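Local coordinates for protein glutathione S-transferase omega-like 2 (Saccharomyces cerevisiae, PDB 5LKB) that acts as a '1-Cys' glutathione-dependent thiol transferase and reduces dehydroascorbate and dimethylarsinic acid, at residues W39-L44 with G66-H71; R56-L61 with T197-A202; Y146-Q151 with T166-N171; Y224-A229 with S237-V242; P299-H304 with L344-S349. All coordinates share one frame; numbering follows the deposited sequence.

Interaction 1 is fully buried and joins two parallel strands by backbone bonds and an indole contact. Interaction 3 reaches the same sheet but lies at the surface, where one serine hydroxyl does most of the work. Interaction 2 is partly buried. It starts from helix 47-58, the helix between the strands of interaction 1, and Arg56 packs on Cys67 there. Interactions 4 and 5 are buried contacts between helices of the C-terminal part. They meet through the hydroxyls of Tyr224 and Tyr346, 2.5 Å apart from OH to OH, a probable hydrogen bond. Interaction 4 mixes a long charge pair with close packing, whereas interaction 5 is mainly aromatic.

Interaction 1: W39-L44 with G66-H71; sequences WLYVSL and GCSVVH
Strands 39-42 and 66-69 run parallel in register, their axes 4.7 Å apart and inclined by 20°. Four backbone hydrogen bonds join them: Leu40 N to Gly66 O, Ser68 N to Leu40 O, Val42 N to Ser68 O and Val70 N to Val42 O. Trp39 lays its indole flat over Gly66. Gly66 CA lies 3.4 Å from the centroid of the six-membered ring of Trp39, almost on the ring normal, a CH-pi contact. A CB on Gly66 would clash with Trp39 CH2. The indole edge is used as well. Trp39 NE1 donates to Ser68 OG at 2.8 Å, close to the ring plane and nearly straight (163°). Ser68 CB also touches Tyr41 CD1 at 3.8 Å, while Tyr41 OH bonds to Glu133. On the other face, Val42 CG2 meets Cys67 SG and Val69 CG2, each at 4.0 Å. Leu44 crosses Val69 at about a right angle. Helix 47-58 covers this face through Leu53. Beside Val70, one water binds Ser43 OG, Leu44 N and Val70 O, and Ser43 OG also bonds to Ala45 N. Ser43 lies beside Trp79 and Val158, which bind glutathione. The arrangement is the beta-alpha-beta crossover of the thioredoxin-like domain of glutathione transferases.

Interaction 2: R56-L61 with T197-A202; sequences RALKGL and TDLVPA
The one direct hydrogen bond comes from Lys59. Its chain is bent at chi2, chi3 and chi4 and carries NZ to Thr197 O at 2.8 Å, in the plane of the carbonyl. The same ammonium also donates to His194 O, so it holds two backbone oxygens. A water adds a second polar link: it donates to Leu58 O at 2.9 Å and bonds to Thr197 OG1 at 3.2 Å. Within 197-202, Asp198 OD1 accepts from Val200 N at 3.0 Å, closing an Asx turn, and Asn182 ND2 bonds to the same oxygen. The apolar contacts are few. Lys59 CD runs alongside Thr197 CG2 at 4.1 Å. Leu58 and Leu199 cross at about a right angle, with Leu58 CD1 4.1 Å from Leu199 CD2, and both leucines rest on Ile288 of helix 285-304. The contact thus ties the C-terminal end of helix 47-58, finished by a Schellman motif with Gly60 at C-prime, to the loop that leads into helix 205-220, probably the interdomain linker of the GST fold.

Interaction 3: Y146-Q151 with T166-N171; sequences YKSDPQ and TQTIVN
The C-terminal end of helix 141-148 packs here against strand 168-171, an outermost strand of the thioredoxin-like sheet. Ser148 carries the contact. Its OG stands anti to the backbone N (chi1 -158°) and accepts from Ile169 N at 2.7 Å in a nearly straight bond (165°). The approach is close enough to bring Ser148 OG within 3.1 Å of Thr168 CA. Phe20 packs against both Ser148 and Ile169. The strand enters through a G1 beta bulge, in which Gln167 and Thr168 both face Asp163 and Gln167 takes a positive phi. From there the extended side chain of Gln167 crosses Lys147 obliquely. It is the carbon Lys147 CE that meets Gln167 OE1, at 3.0 Å, while Lys147 NZ stays 3.8 Å from the same oxygen. Both side chains also touch Trp162 of the next strand. A water lies between the backbones, 3.1 Å from Lys147 O and 2.8 Å from Gln167 O. Thr168 OG1 turns to Tyr31 OH. Beyond the helix, Asp149 OD1 accepts from Gln151 N at 2.9 Å in an Asx turn.

Interaction 4: Y224-A229 with S237-V242; sequences YKTGFA and SEVNNV
This is a helix-to-helix contact in the all-helical C-terminal domain of the GST fold: short helix 222-227 lies against the first part of long helix 232-264. The backbones come close, with Thr226 CA 5.0 Å from Glu238 CA. The charged pair is Lys225 and Glu238. Their salt bridge is long, 3.9 Å from Lys225 NZ to Glu238 OE1. A water closes the gap, accepting from Lys225 NZ at 2.8 Å and donating to Glu238 OE2 at 2.7 Å. Lys225 NZ has a further partner in Asp217 O. Glu238 bends at chi2 (-69°), which folds its carboxylate against the lysine chain, and Glu238 CD lies 3.7 Å from Lys225 CB. An alanine at Glu238 would remove both the charge partner and the acceptor of the water, and would probably loosen the link from Lys225 to the long helix. The packing contacts belong to Thr226. Its CG2, anti to the backbone N, reaches Val239 CB at 3.6 Å. Val239 also packs on Leu361 of the second subunit. The hydroxyl of Thr226 bonds back to Gly222 O of its own helix, and makes no hydrogen bond across the contact. Thr226 OG1 instead presses on carbon, 3.3 Å from Glu238 CB and 3.6 Å from Val242 CG2.

Interaction 5: P299-H304 with L344-S349; sequences PVYVQH and LHYTRS
Tyr346 OH is held by two hydroxyls: Tyr301 OH at 2.8 Å and Tyr224 OH of helix 222-227. Tyr301 turns its edge toward the face of Tyr346 in an offset edge-to-face pair, centroids 5.5 Å apart and planes at 87°. Tyr346 is covered on both faces. Val300 CG1 lies over one, 4.0 Å from the ring centroid of Tyr346, and His345 CD2 lies 3.7 Å above the plane on the opposite side. Tyr346 CB in turn sits over the imidazole of His304, 4.0 Å from that ring's centroid, while His304 NE2 bonds to His350. A leucine at Tyr346 would lose both hydroxyl bonds and the flat ring, and would probably disturb the packing of Val300 and Tyr301. The Tyr346 side chain is about 6 Å from that of the nucleophile Cys46. The axes of the short segments 299-304 and 344-349, the ends of helices 285-304 and 339-349, come within 10.1 Å at 29°. Pro47, at the start of helix 47-58, touches both tyrosines, so the contact lies between these three helices.

Interaction 1: W39-L44 with G66-H71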
# COMPACT_ATOMS: atom_id res chain seq x y z
N TRP A 39 -34.46 15.66 -0.91
CA TRP A 39 -33.78 14.53 -1.52
C TRP A 39 -32.30 14.65 -1.17
O TRP A 39 -31.76 15.73 -0.98
CB TRP A 39 -33.89 14.56 -3.05
CG TRP A 39 -33.97 13.18 -3.64
CD1 TRP A 39 -32.99 12.50 -4.29
CD2 TRP A 39 -35.11 12.33 -3.62
NE1 TRP A 39 -33.46 11.25 -4.67
CE2 TRP A 39 -34.77 11.15 -4.28
CE3 TRP A 39 -36.39 12.48 -3.13
CZ2 TRP A 39 -35.68 10.12 -4.45
CZ3 TRP A 39 -37.27 11.48 -3.28
CH2 TRP A 39 -36.92 10.29 -3.94
N LEU A 40 -31.66 13.50 -1.05
CA LEU A 40 -30.26 13.41 -0.68
C LEU A 40 -29.55 12.71 -1.82
O LEU A 40 -29.77 11.50 -2.05
CB LEU A 40 -30.13 12.66 0.66
CG LEU A 40 -28.69 12.56 1.17
CD1 LEU A 40 -28.18 14.02 1.49
CD2 LEU A 40 -28.63 11.70 2.39
N TYR A 41 -28.68 13.43 -2.54
CA TYR A 41 -27.88 12.88 -3.63
C TYR A 41 -26.46 12.64 -3.11
O TYR A 41 -25.85 13.54 -2.56
CB TYR A 41 -27.79 13.86 -4.81
CG TYR A 41 -29.13 14.12 -5.52
CD1 TYR A 41 -29.57 13.25 -6.52
CD2 TYR A 41 -29.93 15.21 -5.19
CE1 TYR A 41 -30.78 13.46 -7.17
CE2 TYR A 41 -31.12 15.42 -5.85
CZ TYR A 41 -31.52 14.58 -6.86
OH TYR A 41 -32.73 14.82 -7.50
N VAL A 42 -25.96 11.41 -3.29
CA VAL A 42 -24.69 11.00 -2.70
C VAL A 42 -23.89 10.22 -3.71
O VAL A 42 -24.39 9.77 -4.74
CB VAL A 42 -24.89 10.10 -1.46
CG1 VAL A 42 -25.76 10.77 -0.42
CG2 VAL A 42 -25.54 8.80 -1.85
N SER A 43 -22.60 10.05 -3.38
CA SER A 43 -21.81 8.90 -3.83
C SER A 43 -21.56 8.00 -2.65
O SER A 43 -21.25 8.46 -1.57
CB SER A 43 -20.47 9.30 -4.43
OG SER A 43 -19.64 8.16 -4.67
N LEU A 44 -21.68 6.67 -2.85
CA LEU A 44 -21.27 5.72 -1.81
C LEU A 44 -19.75 5.64 -1.63
O LEU A 44 -19.32 5.20 -0.56
CB LEU A 44 -21.78 4.34 -2.19
CG LEU A 44 -23.27 4.07 -2.08
CD1 LEU A 44 -23.70 2.82 -2.80
CD2 LEU A 44 -23.59 3.98 -0.60
N GLY A 66 -35.81 10.92 0.20
CA GLY A 66 -35.36 9.94 -0.78
C GLY A 66 -33.88 10.06 -0.99
O GLY A 66 -33.31 11.10 -0.70
N CYS A 67 -33.28 9.05 -1.63
CA CYS A 67 -31.86 9.10 -1.94
C CYS A 67 -31.58 8.56 -3.34
O CYS A 67 -32.22 7.58 -3.76
CB CYS A 67 -31.15 8.25 -0.91
SG CYS A 67 -29.37 7.94 -1.16
N SER A 68 -30.62 9.17 -4.02
CA SER A 68 -30.16 8.74 -5.31
C SER A 68 -28.64 8.74 -5.26
O SER A 68 -28.04 9.52 -4.50
CB SER A 68 -30.63 9.62 -6.45
OG SER A 68 -32.07 9.54 -6.47
N VAL A 69 -28.01 7.91 -6.09
CA VAL A 69 -26.56 7.62 -5.98
C VAL A 69 -25.88 7.83 -7.33
O VAL A 69 -26.25 7.20 -8.33
CB VAL A 69 -26.33 6.20 -5.46
CG1 VAL A 69 -24.82 6.02 -5.26
CG2 VAL A 69 -27.06 5.95 -4.20
N VAL A 70 -24.87 8.70 -7.36
CA VAL A 70 -24.06 8.88 -8.55
C VAL A 70 -23.13 7.69 -8.78
O VAL A 70 -22.86 6.91 -7.86
CB VAL A 70 -23.24 10.19 -8.48
CG1 VAL A 70 -24.21 11.41 -8.49
CG2 VAL A 70 -22.29 10.24 -7.32
N HIS A 71 -22.63 7.61 -10.00
CA HIS A 71 -21.63 6.62 -10.40
C HIS A 71 -20.37 6.83 -9.58
O HIS A 71 -20.03 7.95 -9.21
CB HIS A 71 -21.32 6.77 -11.88
CG HIS A 71 -20.75 5.56 -12.53
ND1 HIS A 71 -19.45 5.18 -12.36
CD2 HIS A 71 -21.29 4.68 -13.41
CE1 HIS A 71 -19.21 4.11 -13.10
NE2 HIS A 71 -20.32 3.79 -13.76
O HOH W 1 -21.20 6.25 -5.78

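Interaction 2: R56-L61 with T197-A202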
# COMPACT_ATOMS: atom_id res chain seq x y z
N ARG A 56 -28.99 9.61 8.17
CA ARG A 56 -30.32 9.37 7.64
C ARG A 56 -30.91 8.06 8.16
O ARG A 56 -32.10 7.98 8.53
CB ARG A 56 -30.34 9.47 6.11
CG ARG A 56 -31.63 9.01 5.43
CD ARG A 56 -31.52 9.32 3.99
NE ARG A 56 -32.53 8.69 3.14
CZ ARG A 56 -32.41 7.55 2.46
NH1 ARG A 56 -31.30 6.79 2.50
NH2 ARG A 56 -33.40 7.17 1.66
N ALA A 57 -30.12 7.00 8.17
CA ALA A 57 -30.63 5.73 8.69
C ALA A 57 -30.88 5.79 10.19
O ALA A 57 -31.94 5.34 10.66
CB ALA A 57 -29.65 4.61 8.36
N LEU A 58 -29.92 6.28 10.97
CA LEU A 58 -29.98 6.25 12.42
C LEU A 58 -31.16 7.08 12.91
O LEU A 58 -31.79 6.77 13.93
CB LEU A 58 -28.68 6.78 13.04
CG LEU A 58 -27.45 5.85 12.97
CD1 LEU A 58 -26.21 6.57 13.48
CD2 LEU A 58 -27.62 4.61 13.78
N LYS A 59 -31.46 8.15 12.19
CA LYS A 59 -32.56 9.02 12.62
C LYS A 59 -33.88 8.61 12.00
O LYS A 59 -34.89 9.33 12.20
CB LYS A 59 -32.21 10.48 12.31
CG LYS A 59 -31.14 11.10 13.27
CD LYS A 59 -31.61 11.17 14.70
CE LYS A 59 -32.48 12.39 14.89
NZ LYS A 59 -33.56 12.16 15.96
N GLY A 60 -33.93 7.48 11.27
CA GLY A 60 -35.20 6.96 10.78
C GLY A 60 -35.86 7.75 9.68
O GLY A 60 -37.10 7.86 9.65
N LEU A 61 -35.09 8.36 8.80
CA LEU A 61 -35.54 9.29 7.79
C LEU A 61 -35.50 8.73 6.38
O LEU A 61 -35.64 9.48 5.41
CB LEU A 61 -34.74 10.61 7.88
CG LEU A 61 -34.81 11.33 9.19
CD1 LEU A 61 -33.73 12.40 9.33
CD2 LEU A 61 -36.23 11.96 9.31
N THR A 197 -33.55 9.47 19.47
CA THR A 197 -32.13 9.34 19.19
C THR A 197 -31.55 10.74 19.01
O THR A 197 -32.12 11.57 18.31
CB THR A 197 -31.93 8.51 17.92
OG1 THR A 197 -32.33 7.15 18.15
CG2 THR A 197 -30.52 8.47 17.55
N ASP A 198 -30.43 11.01 19.70
CA ASP A 198 -29.74 12.29 19.61
C ASP A 198 -28.24 12.06 19.45
O ASP A 198 -27.55 11.65 20.39
CB ASP A 198 -30.02 13.14 20.86
CG ASP A 198 -29.58 14.58 20.70
OD1 ASP A 198 -28.86 14.95 19.72
OD2 ASP A 198 -29.96 15.42 21.58
N LEU A 199 -27.74 12.40 18.28
CA LEU A 199 -26.33 12.20 17.94
C LEU A 199 -25.43 13.33 18.43
O LEU A 199 -24.21 13.23 18.37
CB LEU A 199 -26.23 11.98 16.43
CG LEU A 199 -26.90 10.68 15.94
CD1 LEU A 199 -27.06 10.69 14.46
CD2 LEU A 199 -26.13 9.48 16.36
N VAL A 200 -26.01 14.39 18.96
CA VAL A 200 -25.26 15.55 19.46
C VAL A 200 -25.90 15.98 20.79
O VAL A 200 -26.44 17.10 20.91
CB VAL A 200 -25.25 16.68 18.44
CG1 VAL A 200 -24.25 17.71 18.87
CG2 VAL A 200 -24.88 16.14 17.02
N PRO A 201 -25.88 15.12 21.80
CA PRO A 201 -26.47 15.49 23.11
C PRO A 201 -25.78 16.69 23.74
O PRO A 201 -24.56 16.86 23.71
CB PRO A 201 -26.28 14.23 23.97
CG PRO A 201 -25.25 13.40 23.27
CD PRO A 201 -25.31 13.76 21.82
N ALA A 202 -26.59 17.50 24.43
CA ALA A 202 -26.08 18.74 24.99
C ALA A 202 -24.90 18.51 25.92
O ALA A 202 -23.96 19.31 25.95
CB ALA A 202 -27.20 19.38 25.81
O HOH W 2 -31.32 4.95 16.09

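Interaction 3: Y146-Q151 with T166-N171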
# COMPACT_ATOMS: atom_id res chain seq x y z
N TYR A 146 -26.38 23.99 -11.44
CA TYR A 146 -26.74 25.10 -12.33
C TYR A 146 -28.23 25.45 -12.21
O TYR A 146 -28.61 26.63 -12.33
CB TYR A 146 -26.36 24.75 -13.78
CG TYR A 146 -24.88 24.74 -14.07
CD1 TYR A 146 -24.03 25.75 -13.59
CD2 TYR A 146 -24.30 23.73 -14.85
CE1 TYR A 146 -22.65 25.75 -13.88
CE2 TYR A 146 -22.91 23.74 -15.13
CZ TYR A 146 -22.11 24.73 -14.63
OH TYR A 146 -20.76 24.76 -14.92
N LYS A 147 -29.09 24.45 -12.00
CA LYS A 147 -30.49 24.74 -11.71
C LYS A 147 -30.63 25.64 -10.50
O LYS A 147 -31.33 26.66 -10.54
CB LYS A 147 -31.27 23.44 -11.52
CG LYS A 147 -32.76 23.62 -11.25
CD LYS A 147 -33.45 24.39 -12.39
CE LYS A 147 -34.91 24.58 -12.09
NZ LYS A 147 -35.62 25.31 -13.18
N SER A 148 -29.97 25.30 -9.40
CA SER A 148 -30.04 26.10 -8.19
C SER A 148 -29.45 27.49 -8.42
O SER A 148 -30.06 28.50 -8.01
CB SER A 148 -29.30 25.37 -7.07
OG SER A 148 -29.69 25.77 -5.76
N ASP A 149 -28.33 27.58 -9.11
CA ASP A 149 -27.58 28.83 -9.23
C ASP A 149 -26.86 28.77 -10.57
O ASP A 149 -25.83 28.09 -10.71
CB ASP A 149 -26.60 29.03 -8.08
CG ASP A 149 -25.70 30.23 -8.27
OD1 ASP A 149 -25.95 30.99 -9.22
OD2 ASP A 149 -24.72 30.38 -7.50
N PRO A 150 -27.44 29.37 -11.61
CA PRO A 150 -26.79 29.36 -12.94
C PRO A 150 -25.40 29.97 -12.96
O PRO A 150 -24.65 29.70 -13.89
CB PRO A 150 -27.78 30.15 -13.81
CG PRO A 150 -29.12 29.87 -13.15
CD PRO A 150 -28.79 29.94 -11.67
N GLN A 151 -25.03 30.75 -11.95
CA GLN A 151 -23.71 31.36 -11.89
C GLN A 151 -22.71 30.53 -11.10
O GLN A 151 -21.60 31.01 -10.84
CB GLN A 151 -23.82 32.77 -11.28
CG GLN A 151 -24.15 33.86 -12.28
CD GLN A 151 -25.44 33.60 -13.00
OE1 GLN A 151 -26.52 33.71 -12.42
NE2 GLN A 151 -25.35 33.20 -14.27
N THR A 166 -38.55 24.29 -4.37
CA THR A 166 -37.90 25.45 -4.94
C THR A 166 -36.84 25.06 -5.99
O THR A 166 -36.32 25.94 -6.69
CB THR A 166 -37.30 26.31 -3.81
OG1 THR A 166 -36.28 25.56 -3.14
CG2 THR A 166 -38.35 26.75 -2.77
N GLN A 167 -36.51 23.75 -6.09
CA GLN A 167 -35.48 23.25 -7.01
C GLN A 167 -34.15 23.93 -6.75
O GLN A 167 -33.56 24.54 -7.64
CB GLN A 167 -35.90 23.35 -8.47
CG GLN A 167 -37.20 22.61 -8.69
CD GLN A 167 -37.48 22.28 -10.13
OE1 GLN A 167 -36.59 22.37 -10.99
NE2 GLN A 167 -38.71 21.87 -10.41
N THR A 168 -33.73 23.89 -5.49
CA THR A 168 -32.48 24.49 -5.08
C THR A 168 -31.73 23.50 -4.22
O THR A 168 -32.33 22.60 -3.61
CB THR A 168 -32.71 25.81 -4.27
OG1 THR A 168 -33.57 25.56 -3.16
CG2 THR A 168 -33.26 26.93 -5.17
N ILE A 169 -30.45 23.76 -4.07
CA ILE A 169 -29.65 23.06 -3.08
C ILE A 169 -29.81 23.77 -1.75
O ILE A 169 -29.44 24.94 -1.62
CB ILE A 169 -28.19 23.05 -3.53
CG1 ILE A 169 -28.08 22.35 -4.87
CG2 ILE A 169 -27.31 22.42 -2.46
CD1 ILE A 169 -26.66 22.21 -5.33
N VAL A 170 -30.35 23.05 -0.77
CA VAL A 170 -30.48 23.59 0.59
C VAL A 170 -29.12 23.70 1.22
O VAL A 170 -28.71 24.75 1.72
CB VAL A 170 -31.43 22.72 1.45
CG1 VAL A 170 -31.46 23.20 2.93
CG2 VAL A 170 -32.85 22.66 0.82
N ASN A 171 -28.35 22.61 1.16
CA ASN A 171 -27.10 22.54 1.89
C ASN A 171 -26.26 21.47 1.20
O ASN A 171 -26.78 20.39 0.90
CB ASN A 171 -27.33 22.20 3.34
CG ASN A 171 -26.15 22.48 4.21
OD1 ASN A 171 -25.12 21.79 4.07
ND2 ASN A 171 -26.26 23.40 5.15
O HOH W 3 -34.08 26.83 -9.13

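Interaction 4: Y224-A229 with S237-V242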
# COMPACT_ATOMS: atom_id res chain seq x y z
N TYR A 224 -6.65 13.28 2.63
CA TYR A 224 -6.71 13.90 1.32
C TYR A 224 -5.56 14.88 1.09
O TYR A 224 -4.97 14.89 0.01
CB TYR A 224 -8.03 14.66 1.16
CG TYR A 224 -9.21 13.76 0.89
CD1 TYR A 224 -9.49 13.35 -0.38
CD2 TYR A 224 -10.07 13.41 1.89
CE1 TYR A 224 -10.59 12.54 -0.67
CE2 TYR A 224 -11.18 12.56 1.63
CZ TYR A 224 -11.46 12.18 0.33
OH TYR A 224 -12.58 11.38 0.00
N LYS A 225 -5.22 15.67 2.12
CA LYS A 225 -4.02 16.52 2.01
C LYS A 225 -2.75 15.68 1.79
O LYS A 225 -1.83 16.11 1.08
CB LYS A 225 -3.92 17.40 3.26
CG LYS A 225 -5.06 18.45 3.38
CD LYS A 225 -4.87 19.39 4.56
CE LYS A 225 -5.08 18.67 5.84
NZ LYS A 225 -5.03 19.59 7.02
N THR A 226 -2.73 14.46 2.36
CA THR A 226 -1.63 13.52 2.13
C THR A 226 -1.67 12.96 0.71
O THR A 226 -0.67 13.04 -0.01
CB THR A 226 -1.69 12.40 3.16
OG1 THR A 226 -1.61 12.91 4.48
CG2 THR A 226 -0.56 11.42 2.94
N GLY A 227 -2.79 12.38 0.29
CA GLY A 227 -2.80 11.65 -0.96
C GLY A 227 -2.83 12.51 -2.19
O GLY A 227 -2.37 12.09 -3.25
N PHE A 228 -3.42 13.71 -2.07
CA PHE A 228 -3.47 14.65 -3.16
C PHE A 228 -2.25 15.58 -3.19
O PHE A 228 -2.11 16.37 -4.12
CB PHE A 228 -4.74 15.50 -3.08
CG PHE A 228 -6.05 14.81 -3.44
CD1 PHE A 228 -6.11 13.66 -4.22
CD2 PHE A 228 -7.26 15.42 -3.05
CE1 PHE A 228 -7.32 13.12 -4.60
CE2 PHE A 228 -8.47 14.85 -3.40
CZ PHE A 228 -8.49 13.72 -4.18
N ALA A 229 -1.36 15.51 -2.20
CA ALA A 229 -0.13 16.30 -2.31
C ALA A 229 0.62 15.94 -3.58
O ALA A 229 0.72 14.76 -3.97
CB ALA A 229 0.70 16.14 -1.08
N SER A 237 4.79 15.98 5.42
CA SER A 237 4.20 16.73 6.53
C SER A 237 2.80 16.19 6.85
O SER A 237 2.47 15.96 8.01
CB SER A 237 4.16 18.22 6.17
OG SER A 237 3.46 18.93 7.17
N GLU A 238 1.99 16.00 5.82
CA GLU A 238 0.60 15.60 6.07
C GLU A 238 0.49 14.16 6.55
O GLU A 238 -0.33 13.86 7.41
CB GLU A 238 -0.26 15.87 4.85
CG GLU A 238 -0.31 17.33 4.45
CD GLU A 238 -1.06 18.25 5.41
OE1 GLU A 238 -1.71 17.74 6.35
OE2 GLU A 238 -1.03 19.49 5.15
N VAL A 239 1.30 13.23 5.99
CA VAL A 239 1.20 11.85 6.45
C VAL A 239 1.66 11.71 7.89
O VAL A 239 1.09 10.93 8.66
CB VAL A 239 1.91 10.84 5.52
CG1 VAL A 239 3.46 10.86 5.66
CG2 VAL A 239 1.38 9.44 5.75
N ASN A 240 2.70 12.44 8.28
CA ASN A 240 3.11 12.36 9.68
C ASN A 240 1.99 12.88 10.57
O ASN A 240 1.76 12.34 11.65
CB ASN A 240 4.38 13.19 9.92
CG ASN A 240 5.66 12.42 9.60
OD1 ASN A 240 6.03 11.49 10.31
ND2 ASN A 240 6.31 12.81 8.59
N ASN A 241 1.31 13.92 10.11
CA ASN A 241 0.20 14.51 10.87
C ASN A 241 -0.96 13.54 11.01
O ASN A 241 -1.56 13.44 12.09
CB ASN A 241 -0.20 15.83 10.23
CG ASN A 241 -1.20 16.59 11.08
OD1 ASN A 241 -0.91 16.95 12.25
ND2 ASN A 241 -2.38 16.73 10.57
N VAL A 242 -1.29 12.79 9.94
CA VAL A 242 -2.35 11.79 10.03
C VAL A 242 -2.04 10.81 11.13
O VAL A 242 -2.87 10.49 11.98
CB VAL A 242 -2.52 11.09 8.67
CG1 VAL A 242 -3.33 9.81 8.83
CG2 VAL A 242 -3.16 11.98 7.60
O HOH W 4 -2.68 21.08 6.59

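Interaction 5: P299-H304 with L344-S349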
# COMPACT_ATOMS: atom_id res chain seq x y z
N PRO A 299 -8.83 -0.25 3.07
CA PRO A 299 -9.15 -0.57 1.67
C PRO A 299 -8.56 0.36 0.63
O PRO A 299 -8.35 -0.08 -0.52
CB PRO A 299 -10.70 -0.54 1.66
CG PRO A 299 -11.07 -0.92 3.02
CD PRO A 299 -10.04 -0.24 3.91
N VAL A 300 -8.39 1.65 0.94
CA VAL A 300 -7.94 2.67 -0.02
C VAL A 300 -6.80 3.54 0.51
O VAL A 300 -5.79 3.74 -0.17
CB VAL A 300 -9.12 3.58 -0.45
CG1 VAL A 300 -8.57 4.81 -1.18
CG2 VAL A 300 -10.05 2.75 -1.31
N TYR A 301 -6.95 4.18 1.66
CA TYR A 301 -6.05 5.28 1.97
C TYR A 301 -4.59 4.81 2.14
O TYR A 301 -3.66 5.55 1.82
CB TYR A 301 -6.51 6.05 3.18
CG TYR A 301 -7.86 6.74 2.98
CD1 TYR A 301 -8.27 7.26 1.75
CD2 TYR A 301 -8.71 6.86 4.05
CE1 TYR A 301 -9.51 7.92 1.61
CE2 TYR A 301 -9.92 7.52 3.94
CZ TYR A 301 -10.30 8.03 2.72
OH TYR A 301 -11.51 8.68 2.54
N VAL A 302 -4.38 3.61 2.67
CA VAL A 302 -3.03 3.06 2.83
C VAL A 302 -2.28 3.00 1.49
O VAL A 302 -1.22 3.63 1.33
CB VAL A 302 -3.07 1.69 3.52
CG1 VAL A 302 -1.69 1.01 3.47
CG2 VAL A 302 -3.46 1.84 4.96
N GLN A 303 -2.81 2.29 0.51
CA GLN A 303 -2.12 2.15 -0.77
C GLN A 303 -2.23 3.38 -1.64
O GLN A 303 -1.25 3.79 -2.29
CB GLN A 303 -2.65 0.94 -1.53
CG GLN A 303 -1.93 0.51 -2.76
CD GLN A 303 -2.15 1.36 -3.98
OE1 GLN A 303 -3.24 1.89 -4.20
NE2 GLN A 303 -1.12 1.51 -4.79
N HIS A 304 -3.42 3.92 -1.74
CA HIS A 304 -3.75 4.87 -2.77
C HIS A 304 -3.35 6.27 -2.36
O HIS A 304 -2.85 7.06 -3.21
CB HIS A 304 -5.25 4.84 -3.02
CG HIS A 304 -5.71 5.77 -4.10
ND1 HIS A 304 -5.50 5.56 -5.45
CD2 HIS A 304 -6.46 6.90 -3.99
CE1 HIS A 304 -6.04 6.57 -6.12
NE2 HIS A 304 -6.61 7.40 -5.25
N LEU A 344 -13.24 1.33 -6.22
CA LEU A 344 -13.28 1.74 -7.62
C LEU A 344 -13.20 3.25 -7.76
O LEU A 344 -12.44 3.77 -8.58
CB LEU A 344 -14.54 1.19 -8.30
CG LEU A 344 -14.59 -0.32 -8.55
CD1 LEU A 344 -16.02 -0.68 -8.92
CD2 LEU A 344 -13.60 -0.64 -9.69
N HIS A 345 -13.95 4.00 -6.95
CA HIS A 345 -13.92 5.46 -7.12
C HIS A 345 -12.50 5.99 -7.08
O HIS A 345 -12.06 6.72 -7.99
CB HIS A 345 -14.74 6.16 -6.03
CG HIS A 345 -14.44 7.62 -5.98
ND1 HIS A 345 -14.77 8.44 -7.03
CD2 HIS A 345 -13.75 8.38 -5.09
CE1 HIS A 345 -14.27 9.65 -6.81
NE2 HIS A 345 -13.65 9.64 -5.64
N TYR A 346 -11.79 5.71 -5.99
CA TYR A 346 -10.52 6.36 -5.79
C TYR A 346 -9.52 5.90 -6.84
O TYR A 346 -8.83 6.71 -7.44
CB TYR A 346 -10.01 6.06 -4.39
CG TYR A 346 -10.69 6.87 -3.25
CD1 TYR A 346 -11.84 6.40 -2.62
CD2 TYR A 346 -10.12 8.04 -2.78
CE1 TYR A 346 -12.39 7.08 -1.59
CE2 TYR A 346 -10.69 8.76 -1.75
CZ TYR A 346 -11.83 8.29 -1.17
OH TYR A 346 -12.43 8.90 -0.10
N THR A 347 -9.42 4.58 -7.04
CA THR A 347 -8.36 4.06 -7.89
C THR A 347 -8.62 4.33 -9.38
O THR A 347 -7.66 4.42 -10.16
CB THR A 347 -8.16 2.58 -7.67
OG1 THR A 347 -9.35 1.87 -8.02
CG2 THR A 347 -7.71 2.29 -6.23
N ARG A 348 -9.88 4.41 -9.79
CA ARG A 348 -10.21 4.65 -11.19
C ARG A 348 -10.37 6.11 -11.53
O ARG A 348 -10.28 6.44 -12.72
CB ARG A 348 -11.51 3.94 -11.56
CG ARG A 348 -11.56 2.44 -11.30
CD ARG A 348 -10.53 1.73 -12.16
NE ARG A 348 -10.69 0.28 -12.07
CZ ARG A 348 -11.61 -0.43 -12.71
NH1 ARG A 348 -12.45 0.17 -13.58
NH2 ARG A 348 -11.73 -1.72 -12.47
N SER A 349 -10.53 7.00 -10.56
CA SER A 349 -10.75 8.40 -10.89
C SER A 349 -9.51 9.27 -10.75
O SER A 349 -9.42 10.30 -11.42
CB SER A 349 -11.83 9.01 -10.00
OG SER A 349 -13.04 8.27 -10.01